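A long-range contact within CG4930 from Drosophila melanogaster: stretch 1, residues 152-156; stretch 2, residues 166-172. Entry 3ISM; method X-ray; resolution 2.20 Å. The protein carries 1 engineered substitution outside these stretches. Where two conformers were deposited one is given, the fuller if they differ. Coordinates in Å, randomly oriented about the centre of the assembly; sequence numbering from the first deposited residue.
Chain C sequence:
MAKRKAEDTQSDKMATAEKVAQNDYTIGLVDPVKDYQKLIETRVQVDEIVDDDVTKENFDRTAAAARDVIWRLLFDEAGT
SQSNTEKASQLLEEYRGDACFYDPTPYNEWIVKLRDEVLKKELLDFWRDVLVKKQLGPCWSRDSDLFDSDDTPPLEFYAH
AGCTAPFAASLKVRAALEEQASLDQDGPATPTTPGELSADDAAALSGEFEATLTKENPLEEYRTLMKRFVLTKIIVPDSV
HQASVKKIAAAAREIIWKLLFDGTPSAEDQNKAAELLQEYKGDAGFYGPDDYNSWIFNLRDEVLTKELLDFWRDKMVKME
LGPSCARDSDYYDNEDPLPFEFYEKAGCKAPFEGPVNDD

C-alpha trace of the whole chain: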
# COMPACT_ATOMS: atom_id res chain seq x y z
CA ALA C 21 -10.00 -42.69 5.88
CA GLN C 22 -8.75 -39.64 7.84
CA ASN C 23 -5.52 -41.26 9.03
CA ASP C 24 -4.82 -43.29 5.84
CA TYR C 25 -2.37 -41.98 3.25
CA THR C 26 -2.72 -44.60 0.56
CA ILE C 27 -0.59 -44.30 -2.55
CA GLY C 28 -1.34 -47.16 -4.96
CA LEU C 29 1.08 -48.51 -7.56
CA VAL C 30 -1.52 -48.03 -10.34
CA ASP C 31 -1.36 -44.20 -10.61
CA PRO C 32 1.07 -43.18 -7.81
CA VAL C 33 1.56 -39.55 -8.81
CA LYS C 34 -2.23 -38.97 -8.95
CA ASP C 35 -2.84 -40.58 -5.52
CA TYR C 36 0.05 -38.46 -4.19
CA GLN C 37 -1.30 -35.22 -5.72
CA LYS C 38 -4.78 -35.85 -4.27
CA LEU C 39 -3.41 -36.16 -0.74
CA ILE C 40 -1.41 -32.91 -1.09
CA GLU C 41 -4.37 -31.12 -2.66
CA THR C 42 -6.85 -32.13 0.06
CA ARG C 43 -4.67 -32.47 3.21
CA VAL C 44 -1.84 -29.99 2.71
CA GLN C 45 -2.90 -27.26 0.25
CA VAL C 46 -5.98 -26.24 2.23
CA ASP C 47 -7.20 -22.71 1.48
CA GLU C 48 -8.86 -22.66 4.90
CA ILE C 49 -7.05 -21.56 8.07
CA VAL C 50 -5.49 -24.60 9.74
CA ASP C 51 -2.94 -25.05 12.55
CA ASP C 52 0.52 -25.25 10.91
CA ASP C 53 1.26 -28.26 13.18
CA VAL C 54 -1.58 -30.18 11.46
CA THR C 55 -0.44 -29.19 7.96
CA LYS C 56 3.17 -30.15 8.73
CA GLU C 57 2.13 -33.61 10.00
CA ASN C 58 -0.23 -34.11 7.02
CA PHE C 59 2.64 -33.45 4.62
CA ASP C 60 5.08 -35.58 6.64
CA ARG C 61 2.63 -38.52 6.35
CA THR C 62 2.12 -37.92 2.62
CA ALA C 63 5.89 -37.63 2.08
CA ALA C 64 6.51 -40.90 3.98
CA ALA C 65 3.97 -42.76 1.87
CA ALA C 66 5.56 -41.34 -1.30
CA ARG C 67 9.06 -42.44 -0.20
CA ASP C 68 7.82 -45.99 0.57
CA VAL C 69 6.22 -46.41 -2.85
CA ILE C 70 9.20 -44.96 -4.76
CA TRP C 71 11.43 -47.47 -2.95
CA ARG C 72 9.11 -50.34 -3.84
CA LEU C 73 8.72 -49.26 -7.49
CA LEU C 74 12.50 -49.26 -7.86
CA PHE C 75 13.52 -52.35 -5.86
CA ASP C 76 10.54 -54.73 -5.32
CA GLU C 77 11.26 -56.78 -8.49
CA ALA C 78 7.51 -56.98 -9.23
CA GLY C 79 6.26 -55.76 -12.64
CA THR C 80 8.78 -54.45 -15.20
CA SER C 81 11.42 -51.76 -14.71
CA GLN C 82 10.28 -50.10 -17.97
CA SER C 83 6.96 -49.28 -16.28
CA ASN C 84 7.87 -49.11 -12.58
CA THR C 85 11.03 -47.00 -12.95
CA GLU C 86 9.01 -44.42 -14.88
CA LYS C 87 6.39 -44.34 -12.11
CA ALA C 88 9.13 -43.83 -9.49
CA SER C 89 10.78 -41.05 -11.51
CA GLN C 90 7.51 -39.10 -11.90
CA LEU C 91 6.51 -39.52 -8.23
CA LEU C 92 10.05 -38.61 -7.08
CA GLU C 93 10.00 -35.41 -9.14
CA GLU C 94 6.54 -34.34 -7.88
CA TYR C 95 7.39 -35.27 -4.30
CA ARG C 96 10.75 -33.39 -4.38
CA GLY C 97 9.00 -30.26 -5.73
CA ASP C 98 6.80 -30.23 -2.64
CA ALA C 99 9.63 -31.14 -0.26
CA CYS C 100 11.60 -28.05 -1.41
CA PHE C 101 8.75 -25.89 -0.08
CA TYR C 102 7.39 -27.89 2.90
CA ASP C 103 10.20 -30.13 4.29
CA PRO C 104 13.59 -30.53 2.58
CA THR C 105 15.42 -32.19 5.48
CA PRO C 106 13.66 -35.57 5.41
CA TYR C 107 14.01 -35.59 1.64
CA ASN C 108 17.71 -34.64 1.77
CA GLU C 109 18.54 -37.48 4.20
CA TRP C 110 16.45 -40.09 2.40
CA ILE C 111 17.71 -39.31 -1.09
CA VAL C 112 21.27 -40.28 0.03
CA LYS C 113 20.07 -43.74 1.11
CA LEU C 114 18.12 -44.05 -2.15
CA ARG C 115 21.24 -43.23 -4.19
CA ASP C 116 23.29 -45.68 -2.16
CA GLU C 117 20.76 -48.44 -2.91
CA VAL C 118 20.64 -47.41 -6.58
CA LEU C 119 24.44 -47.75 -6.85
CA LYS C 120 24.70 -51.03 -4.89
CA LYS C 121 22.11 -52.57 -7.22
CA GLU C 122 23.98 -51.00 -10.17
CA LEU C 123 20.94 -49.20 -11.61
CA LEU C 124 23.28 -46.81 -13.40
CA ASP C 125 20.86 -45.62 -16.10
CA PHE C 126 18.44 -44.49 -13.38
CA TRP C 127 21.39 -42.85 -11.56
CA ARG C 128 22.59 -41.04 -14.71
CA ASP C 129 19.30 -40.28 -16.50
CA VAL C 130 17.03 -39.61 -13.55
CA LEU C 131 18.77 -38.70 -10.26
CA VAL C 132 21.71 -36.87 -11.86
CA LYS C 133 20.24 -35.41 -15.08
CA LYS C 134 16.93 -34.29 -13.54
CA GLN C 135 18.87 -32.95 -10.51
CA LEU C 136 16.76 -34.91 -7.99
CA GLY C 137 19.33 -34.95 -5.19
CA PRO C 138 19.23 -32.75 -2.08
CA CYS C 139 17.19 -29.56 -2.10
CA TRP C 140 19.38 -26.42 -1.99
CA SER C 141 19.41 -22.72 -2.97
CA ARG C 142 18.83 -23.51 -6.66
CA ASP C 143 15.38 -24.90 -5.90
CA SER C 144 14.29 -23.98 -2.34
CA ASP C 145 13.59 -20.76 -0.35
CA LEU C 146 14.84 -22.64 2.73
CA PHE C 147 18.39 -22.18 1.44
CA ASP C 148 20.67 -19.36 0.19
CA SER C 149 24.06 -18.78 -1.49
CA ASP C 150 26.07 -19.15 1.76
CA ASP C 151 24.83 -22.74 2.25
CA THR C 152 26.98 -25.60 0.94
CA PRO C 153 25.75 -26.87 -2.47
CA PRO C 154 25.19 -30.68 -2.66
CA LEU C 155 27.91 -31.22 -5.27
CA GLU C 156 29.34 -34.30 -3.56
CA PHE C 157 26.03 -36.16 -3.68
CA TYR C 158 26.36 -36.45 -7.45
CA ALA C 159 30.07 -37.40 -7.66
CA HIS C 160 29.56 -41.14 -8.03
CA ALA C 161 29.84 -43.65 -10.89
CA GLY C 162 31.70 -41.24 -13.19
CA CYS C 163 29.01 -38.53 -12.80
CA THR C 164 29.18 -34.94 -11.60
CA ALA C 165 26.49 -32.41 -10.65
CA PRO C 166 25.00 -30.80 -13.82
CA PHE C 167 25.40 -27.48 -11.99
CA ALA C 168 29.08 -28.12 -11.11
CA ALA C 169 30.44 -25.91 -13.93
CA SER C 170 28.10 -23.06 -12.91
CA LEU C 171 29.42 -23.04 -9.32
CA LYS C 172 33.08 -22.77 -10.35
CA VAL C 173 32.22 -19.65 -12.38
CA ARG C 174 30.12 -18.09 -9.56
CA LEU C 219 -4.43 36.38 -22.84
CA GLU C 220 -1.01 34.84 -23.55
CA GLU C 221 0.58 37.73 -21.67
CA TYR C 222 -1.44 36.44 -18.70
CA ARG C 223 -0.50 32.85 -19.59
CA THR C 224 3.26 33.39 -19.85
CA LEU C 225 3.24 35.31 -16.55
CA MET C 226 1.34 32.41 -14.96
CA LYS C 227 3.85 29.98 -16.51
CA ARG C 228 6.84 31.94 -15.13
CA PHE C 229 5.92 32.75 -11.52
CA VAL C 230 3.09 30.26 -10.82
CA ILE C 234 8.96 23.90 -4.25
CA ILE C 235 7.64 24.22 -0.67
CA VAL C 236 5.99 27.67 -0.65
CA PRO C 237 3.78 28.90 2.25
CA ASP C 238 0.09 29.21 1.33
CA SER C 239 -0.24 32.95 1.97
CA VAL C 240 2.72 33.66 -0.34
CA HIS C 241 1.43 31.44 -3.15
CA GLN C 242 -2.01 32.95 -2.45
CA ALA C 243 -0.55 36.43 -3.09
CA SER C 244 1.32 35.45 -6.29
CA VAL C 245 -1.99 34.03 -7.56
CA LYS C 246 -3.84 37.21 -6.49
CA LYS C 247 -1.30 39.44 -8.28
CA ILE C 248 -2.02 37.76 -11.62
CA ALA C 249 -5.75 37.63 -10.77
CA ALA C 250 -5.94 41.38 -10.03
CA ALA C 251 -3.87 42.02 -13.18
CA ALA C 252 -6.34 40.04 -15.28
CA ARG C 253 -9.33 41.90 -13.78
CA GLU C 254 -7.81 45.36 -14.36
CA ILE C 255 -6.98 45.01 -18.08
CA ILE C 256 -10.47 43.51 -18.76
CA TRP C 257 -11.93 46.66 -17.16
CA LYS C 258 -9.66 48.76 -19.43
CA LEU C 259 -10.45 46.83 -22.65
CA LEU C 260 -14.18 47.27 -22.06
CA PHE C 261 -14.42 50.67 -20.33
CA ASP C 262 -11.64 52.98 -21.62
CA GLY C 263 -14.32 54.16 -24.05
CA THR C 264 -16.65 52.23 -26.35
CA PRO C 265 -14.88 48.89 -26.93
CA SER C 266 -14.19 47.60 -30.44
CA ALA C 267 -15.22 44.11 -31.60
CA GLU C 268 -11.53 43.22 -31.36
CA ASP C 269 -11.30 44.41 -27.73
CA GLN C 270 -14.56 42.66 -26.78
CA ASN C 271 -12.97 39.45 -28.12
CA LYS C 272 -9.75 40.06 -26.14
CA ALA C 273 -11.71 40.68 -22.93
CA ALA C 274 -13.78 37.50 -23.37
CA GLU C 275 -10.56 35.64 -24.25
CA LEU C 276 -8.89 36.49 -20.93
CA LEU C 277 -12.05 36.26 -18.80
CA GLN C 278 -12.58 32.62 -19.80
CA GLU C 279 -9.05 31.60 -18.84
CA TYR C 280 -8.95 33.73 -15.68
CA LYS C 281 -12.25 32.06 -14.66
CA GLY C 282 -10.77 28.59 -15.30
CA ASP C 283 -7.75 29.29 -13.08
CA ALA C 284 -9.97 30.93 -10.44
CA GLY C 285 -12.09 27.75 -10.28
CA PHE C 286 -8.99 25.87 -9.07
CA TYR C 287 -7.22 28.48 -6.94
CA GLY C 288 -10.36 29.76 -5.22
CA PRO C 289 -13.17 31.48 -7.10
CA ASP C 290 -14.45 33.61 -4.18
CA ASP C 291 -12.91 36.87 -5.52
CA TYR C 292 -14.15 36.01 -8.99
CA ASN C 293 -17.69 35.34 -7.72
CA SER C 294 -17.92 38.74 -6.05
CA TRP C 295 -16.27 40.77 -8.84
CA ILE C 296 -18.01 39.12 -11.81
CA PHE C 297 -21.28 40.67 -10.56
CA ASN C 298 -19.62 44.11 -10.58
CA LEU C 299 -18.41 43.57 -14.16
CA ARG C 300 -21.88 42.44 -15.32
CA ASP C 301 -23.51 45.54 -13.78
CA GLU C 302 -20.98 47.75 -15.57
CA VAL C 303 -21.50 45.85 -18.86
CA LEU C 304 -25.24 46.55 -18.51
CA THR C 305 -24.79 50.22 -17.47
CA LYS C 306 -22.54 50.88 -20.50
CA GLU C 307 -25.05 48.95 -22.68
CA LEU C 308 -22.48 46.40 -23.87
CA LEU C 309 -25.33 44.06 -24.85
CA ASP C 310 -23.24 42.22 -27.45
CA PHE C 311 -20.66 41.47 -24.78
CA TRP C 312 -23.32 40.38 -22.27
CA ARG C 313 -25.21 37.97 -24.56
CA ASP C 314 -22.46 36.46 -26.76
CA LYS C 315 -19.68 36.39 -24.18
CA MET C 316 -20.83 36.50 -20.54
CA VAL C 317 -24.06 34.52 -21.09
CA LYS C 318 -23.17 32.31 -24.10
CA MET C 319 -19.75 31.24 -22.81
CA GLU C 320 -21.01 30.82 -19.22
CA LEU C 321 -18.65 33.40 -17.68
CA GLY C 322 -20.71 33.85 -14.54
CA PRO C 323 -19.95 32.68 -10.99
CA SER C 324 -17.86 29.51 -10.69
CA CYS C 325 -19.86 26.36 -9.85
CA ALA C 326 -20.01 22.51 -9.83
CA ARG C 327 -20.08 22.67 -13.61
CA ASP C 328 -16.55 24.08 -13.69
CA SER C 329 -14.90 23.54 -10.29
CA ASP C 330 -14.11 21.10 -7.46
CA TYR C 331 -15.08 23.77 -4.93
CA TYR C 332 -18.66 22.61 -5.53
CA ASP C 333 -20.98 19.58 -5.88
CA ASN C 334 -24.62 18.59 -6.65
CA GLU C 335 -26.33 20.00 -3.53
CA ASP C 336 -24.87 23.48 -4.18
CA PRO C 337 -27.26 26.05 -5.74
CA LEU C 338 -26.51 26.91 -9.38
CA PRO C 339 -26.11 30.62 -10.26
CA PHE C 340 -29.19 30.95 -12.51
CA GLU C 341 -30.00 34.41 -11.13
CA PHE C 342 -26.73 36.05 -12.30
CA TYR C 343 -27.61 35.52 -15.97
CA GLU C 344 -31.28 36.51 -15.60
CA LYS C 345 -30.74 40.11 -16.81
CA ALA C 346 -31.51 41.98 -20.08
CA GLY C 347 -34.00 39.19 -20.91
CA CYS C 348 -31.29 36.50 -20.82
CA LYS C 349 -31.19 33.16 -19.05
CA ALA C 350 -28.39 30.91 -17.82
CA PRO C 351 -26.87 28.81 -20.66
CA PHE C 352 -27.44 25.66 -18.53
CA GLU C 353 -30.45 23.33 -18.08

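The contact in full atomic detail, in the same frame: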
# COMPACT_ATOMS: atom_id res chain seq x y z
N THR C 152 26.14 -24.72 1.75
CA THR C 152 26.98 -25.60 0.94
C THR C 152 26.15 -26.35 -0.12
O THR C 152 25.22 -27.07 0.23
CB THR C 152 27.74 -26.59 1.83
OG1 THR C 152 28.59 -25.87 2.73
CG2 THR C 152 28.58 -27.58 1.00
N PRO C 153 26.46 -26.14 -1.41
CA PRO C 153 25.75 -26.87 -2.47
C PRO C 153 26.05 -28.37 -2.41
O PRO C 153 27.16 -28.74 -2.02
CB PRO C 153 26.31 -26.26 -3.76
CG PRO C 153 27.59 -25.58 -3.37
CD PRO C 153 27.45 -25.18 -1.94
N PRO C 154 25.07 -29.22 -2.78
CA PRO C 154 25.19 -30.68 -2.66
C PRO C 154 25.90 -31.30 -3.87
O PRO C 154 25.37 -32.18 -4.52
CB PRO C 154 23.74 -31.13 -2.59
CG PRO C 154 23.00 -30.12 -3.39
CD PRO C 154 23.75 -28.83 -3.31
N LEU C 155 27.11 -30.82 -4.12
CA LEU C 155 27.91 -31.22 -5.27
C LEU C 155 28.37 -32.66 -5.15
O LEU C 155 28.38 -33.42 -6.13
CB LEU C 155 29.15 -30.33 -5.31
CG LEU C 155 29.92 -30.27 -6.62
CD1 LEU C 155 29.38 -29.10 -7.46
CD2 LEU C 155 31.40 -30.08 -6.34
N GLU C 156 28.73 -33.02 -3.93
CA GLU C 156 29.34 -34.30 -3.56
C GLU C 156 28.37 -35.47 -3.72
O GLU C 156 28.77 -36.61 -3.97
CB GLU C 156 29.83 -34.20 -2.11
CG GLU C 156 30.81 -33.03 -1.82
CD GLU C 156 30.15 -31.63 -1.74
OE1 GLU C 156 28.91 -31.51 -1.75
OE2 GLU C 156 30.91 -30.64 -1.66
N PRO C 166 25.19 -31.59 -12.59
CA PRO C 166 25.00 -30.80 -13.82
C PRO C 166 25.27 -29.31 -13.60
O PRO C 166 25.66 -28.62 -14.53
CB PRO C 166 23.51 -31.00 -14.14
CG PRO C 166 23.14 -32.24 -13.45
CD PRO C 166 23.95 -32.29 -12.20
N PHE C 167 25.10 -28.86 -12.35
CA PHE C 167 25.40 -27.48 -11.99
C PHE C 167 26.85 -27.23 -11.56
O PHE C 167 27.20 -26.10 -11.17
CB PHE C 167 24.47 -27.01 -10.88
CG PHE C 167 24.52 -27.85 -9.63
CD1 PHE C 167 23.51 -28.75 -9.35
CD2 PHE C 167 25.57 -27.73 -8.73
CE1 PHE C 167 23.55 -29.52 -8.19
CE2 PHE C 167 25.61 -28.49 -7.57
CZ PHE C 167 24.60 -29.38 -7.30
N ALA C 168 27.70 -28.26 -11.59
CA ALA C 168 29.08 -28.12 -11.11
C ALA C 168 29.84 -26.99 -11.81
O ALA C 168 30.48 -26.18 -11.14
CB ALA C 168 29.84 -29.43 -11.22
N ALA C 169 29.74 -26.94 -13.14
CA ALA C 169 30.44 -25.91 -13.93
C ALA C 169 29.99 -24.50 -13.57
O ALA C 169 30.82 -23.60 -13.49
CB ALA C 169 30.26 -26.16 -15.42
N SER C 170 28.68 -24.34 -13.33
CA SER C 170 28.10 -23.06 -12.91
C SER C 170 28.66 -22.54 -11.59
O SER C 170 28.90 -21.34 -11.46
CB SER C 170 26.56 -23.12 -12.84
OG SER C 170 26.09 -23.75 -11.65
N LEU C 171 28.87 -23.44 -10.63
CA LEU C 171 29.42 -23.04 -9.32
C LEU C 171 30.86 -22.56 -9.36
O LEU C 171 31.23 -21.65 -8.61
CB LEU C 171 29.29 -24.16 -8.31
CG LEU C 171 27.87 -24.42 -7.83
CD1 LEU C 171 27.89 -25.60 -6.91
CD2 LEU C 171 27.28 -23.16 -7.15
N LYS C 172 31.69 -23.19 -10.21
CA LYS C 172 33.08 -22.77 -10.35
C LYS C 172 33.16 -21.34 -10.87
O LYS C 172 34.00 -20.56 -10.42
CB LYS C 172 33.88 -23.73 -11.24
CG LYS C 172 34.13 -25.09 -10.61
CD LYS C 172 34.70 -26.10 -11.60
CE LYS C 172 34.38 -27.52 -11.16
NZ LYS C 172 35.18 -28.55 -11.88

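The contact between these two stretches is made by apolar side chains; no hydrogen bond crosses it. About 230 Å² is buried, counting both sides, as a loop containing two consecutive prolines packs against the first turn of a helix and the phenylalanine just before it.

The aliphatic packing centres on two methyl groups. CD1 of Leu 155 lies 3.8 Å from CD1 of Leu 171, 3.8 Å from CB of Ala 168 and 3.8 Å from CE2 of Phe 167, so a single methyl reaches three residues of the other stretch. The CA-to-CB bond of Leu 155 points sideways, and it is the end of the side chain that comes nearer; chi1 is t, while chi2, at 91°, sits between wells. Ala 168 is approached closely here: CD1 of Leu 155 is also 3.8 Å from its CA, and the CA atoms of Leu 155 and Ala 168 are 6.7 Å apart. Leu 171, one helical turn after Phe 167 and in the common m,t rotamer, points toward the loop. Its CD1 meets CG of Pro 153 at 3.6 Å, the closest pair in the contact. Pro 153 also points toward its partner, and the two side chains together span a wider backbone gap, 8.7 Å from CA of Pro 153 to CA of Leu 171.

The aromatic packing belongs to Phe 167, which is buried. Its CA-to-CB bond is sideways, but with chi1 p the ring extends to the loop and touches three consecutive residues. The carbonyl oxygen of Pro 154 lies near the ring plane at its edge, with O 4.0 Å from CZ of Phe 167, a placement that suits the slightly positive aromatic hydrogens. CD of Pro 154 is 4.1 Å from that same CZ of Phe 167, and CB of Pro 153 makes a looser, oblique approach to CE2 of Phe 167 at 4.5 Å.

Polar interactions serve each stretch internally. OG of Ser 170 donates to O of Phe 167 at 2.6 Å, and N of Leu 171 donates to the same O of Phe 167 at 3.2 Å, tying the aromatic residue's backbone to the turn that carries Leu 171. In the loop, N of Leu 155 makes a weak hydrogen bond to O of Pro 153 at 3.0 Å.

The rule to read here is economical: local hydrogen bonds stay within each stretch, the one in the loop being weak, while apolar side chains make most of the contact, with the small Ala 168 set between Phe 167 and Leu 171 in sequence.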